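Local coordinates for protein GphF Dehydratase 1 (Archangium violaceum, PDB 6MBH) that probably dehydrates beta-hydroxyacyl intermediates in gephyronic acid polyketide synthesis, here as a variant without olefin isomerase activity, at residues 104-109 / 122-127. Sequence-based numbering, arbitrary orientation.
Sequences FEIHSA and RHATGR
The Phe-104 ring lies with one face against the backbone of Thr-125 and Gly-126, and Arg-127 O sits at its edge. Its CE2 comes within 3.4 Å of Gly-126 CA. The two segments form an antiparallel beta hairpin in the hotdog-type dehydratase fold. A chi1 of 72° tucks Phe-104 CG in between the N and C of its own backbone, which swings the ring across the neighbouring strand. The His-107 ring takes Arg-122 CB over one face in a CH-pi contact, 3.9 Å from CB to the ring centroid. Glu-105 OE2 lies at the edge of that ring, while Glu-105 OE1 is salt-bridged to Arg-98.

A classic beta bulge interrupts the hairpin, with His-123 and Ala-124 together opposite Ile-106. Ile-106 O accepts both amides, His-123 N at 2.9 Å and Ala-124 N at 3.3 Å. Phe-104, Ile-106 and Ala-124 turn to the face packed by helix 52-65. There Ile-106 CD1 meets Ala-124 CB at 4.1 Å. Glu-105, His-107, Arg-122 and Thr-125 occupy the other face.

Replacing Phe-104 by an alanine would probably open a gap beside Gly-126 and strip the cover from its backbone.

At the bulge, the buried His-123 ring is held at two nitrogens. ND1 bonds to Ser-83 O. NE2 and Ser-108 OG share a hydrogen bond of 2.6 Å, with OG at the ring edge near its plane.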
loop_
_atom_site.group_PDB
_atom_site.type_symbol
_atom_site.label_atom_id
_atom_site.label_comp_id
_atom_site.label_asym_id
_atom_site.label_seq_id
_atom_site.Cartn_x
_atom_site.Cartn_y
_atom_site.Cartn_z
ATOM N N PHE A 104 -13.584 -8.209 4.532
ATOM C CA PHE A 104 -12.476 -9.126 4.311
ATOM C C PHE A 104 -11.548 -9.123 5.527
ATOM O O PHE A 104 -11.503 -8.156 6.314
ATOM C CB PHE A 104 -11.681 -8.766 3.055
ATOM C CG PHE A 104 -10.836 -7.514 3.210
ATOM C CD1 PHE A 104 -9.528 -7.590 3.665
ATOM C CD2 PHE A 104 -11.398 -6.252 2.947
ATOM C CE1 PHE A 104 -8.764 -6.427 3.845
ATOM C CE2 PHE A 104 -10.644 -5.090 3.082
ATOM C CZ PHE A 104 -9.322 -5.167 3.536
ATOM N N GLU A 105 -10.810 -10.229 5.653
ATOM C CA GLU A 105 -9.668 -10.323 6.541
ATOM C C GLU A 105 -8.527 -11.048 5.822
ATOM O O GLU A 105 -8.744 -11.902 4.949
ATOM C CB GLU A 105 -10.035 -11.046 7.841
ATOM C CG GLU A 105 -10.757 -12.345 7.595
ATOM C CD GLU A 105 -11.123 -13.052 8.891
ATOM O OE1 GLU A 105 -11.500 -14.247 8.819
ATOM O OE2 GLU A 105 -10.989 -12.410 9.970
ATOM N N ILE A 106 -7.299 -10.654 6.167
ATOM C CA ILE A 106 -6.076 -11.201 5.600
ATOM C C ILE A 106 -5.255 -11.762 6.757
ATOM O O ILE A 106 -5.017 -11.056 7.757
ATOM C CB ILE A 106 -5.249 -10.146 4.869
ATOM C CG1 ILE A 106 -6.069 -9.620 3.640
ATOM C CG2 ILE A 106 -3.887 -10.749 4.410
ATOM C CD1 ILE A 106 -5.479 -8.412 2.972
ATOM N N HIS A 107 -4.846 -13.026 6.609
ATOM C CA HIS A 107 -3.989 -13.724 7.558
ATOM C C HIS A 107 -2.793 -14.339 6.837
ATOM O O HIS A 107 -2.847 -14.615 5.642
ATOM C CB HIS A 107 -4.714 -14.912 8.224
ATOM C CG HIS A 107 -5.811 -14.545 9.179
ATOM N ND1 HIS A 107 -6.993 -13.936 8.792
ATOM C CD2 HIS A 107 -5.923 -14.775 10.509
ATOM C CE1 HIS A 107 -7.765 -13.788 9.855
ATOM N NE2 HIS A 107 -7.144 -14.293 10.904
ATOM N N SER A 108 -1.747 -14.662 7.602
ATOM C CA SER A 108 -0.598 -15.409 7.093
ATOM C C SER A 108 -0.316 -16.623 7.968
ATOM O O SER A 108 -0.693 -16.680 9.150
ATOM C CB SER A 108 0.647 -14.519 7.029
ATOM O OG SER A 108 1.103 -14.318 8.351
ATOM N N ALA A 109 0.348 -17.611 7.366
ATOM C CA ALA A 109 0.717 -18.809 8.109
ATOM C C ALA A 109 1.959 -19.430 7.487
ATOM O O ALA A 109 2.308 -19.135 6.337
ATOM C CB ALA A 109 -0.423 -19.831 8.154
ATOM N N ARG A 122 -3.429 -12.726 12.029
ATOM C CA ARG A 122 -4.197 -11.705 11.300
ATOM C C ARG A 122 -3.378 -10.429 11.093
ATOM O O ARG A 122 -2.753 -9.918 12.032
ATOM C CB ARG A 122 -5.482 -11.355 12.037
ATOM C CG ARG A 122 -6.475 -10.521 11.192
ATOM C CD ARG A 122 -7.834 -10.405 11.900
ATOM N NE ARG A 122 -7.710 -9.711 13.183
ATOM C CZ ARG A 122 -8.724 -9.158 13.855
ATOM N NH1 ARG A 122 -9.966 -9.209 13.373
ATOM N NH2 ARG A 122 -8.489 -8.547 15.006
ATOM N N HIS A 123 -3.404 -9.913 9.867
ATOM C CA HIS A 123 -2.663 -8.728 9.458
ATOM C C HIS A 123 -3.562 -7.588 8.976
ATOM O O HIS A 123 -3.128 -6.410 9.050
ATOM C CB HIS A 123 -1.675 -9.081 8.341
ATOM C CG HIS A 123 -0.652 -10.094 8.768
ATOM N ND1 HIS A 123 0.243 -9.845 9.793
ATOM C CD2 HIS A 123 -0.401 -11.362 8.344
ATOM C CE1 HIS A 123 0.987 -10.927 10.002
ATOM N NE2 HIS A 123 0.625 -11.859 9.129
ATOM N N ALA A 124 -4.781 -7.885 8.467
ATOM C CA ALA A 124 -5.569 -6.758 7.917
ATOM C C ALA A 124 -7.061 -7.108 7.896
ATOM O O ALA A 124 -7.436 -8.281 7.832
ATOM C CB ALA A 124 -5.100 -6.363 6.507
ATOM N N THR A 125 -7.911 -6.091 8.059
ATOM C CA THR A 125 -9.371 -6.253 7.979
ATOM C C THR A 125 -9.972 -5.004 7.319
ATOM O O THR A 125 -9.393 -3.930 7.387
ATOM C CB THR A 125 -10.092 -6.387 9.331
ATOM O OG1 THR A 125 -9.780 -5.270 10.181
ATOM C CG2 THR A 125 -9.838 -7.699 10.054
ATOM N N GLY A 126 -11.133 -5.150 6.695
ATOM C CA GLY A 126 -11.764 -3.968 6.102
ATOM C C GLY A 126 -13.010 -4.374 5.355
ATOM O O GLY A 126 -13.502 -5.487 5.516
ATOM N N ARG A 127 -13.528 -3.461 4.530
ATOM C CA ARG A 127 -14.716 -3.735 3.711
ATOM C C ARG A 127 -14.339 -3.477 2.250
ATOM O O ARG A 127 -13.518 -2.612 1.980
ATOM C CB ARG A 127 -15.911 -2.833 4.075
ATOM C CG ARG A 127 -16.578 -3.171 5.420
ATOM C CD ARG A 127 -17.741 -2.201 5.752
ATOM N NE ARG A 127 -17.273 -0.960 6.379
ATOM C CZ ARG A 127 -17.287 0.246 5.805
ATOM N NH1 ARG A 127 -17.768 0.418 4.572
ATOM N NH2 ARG A 127 -16.812 1.295 6.471
#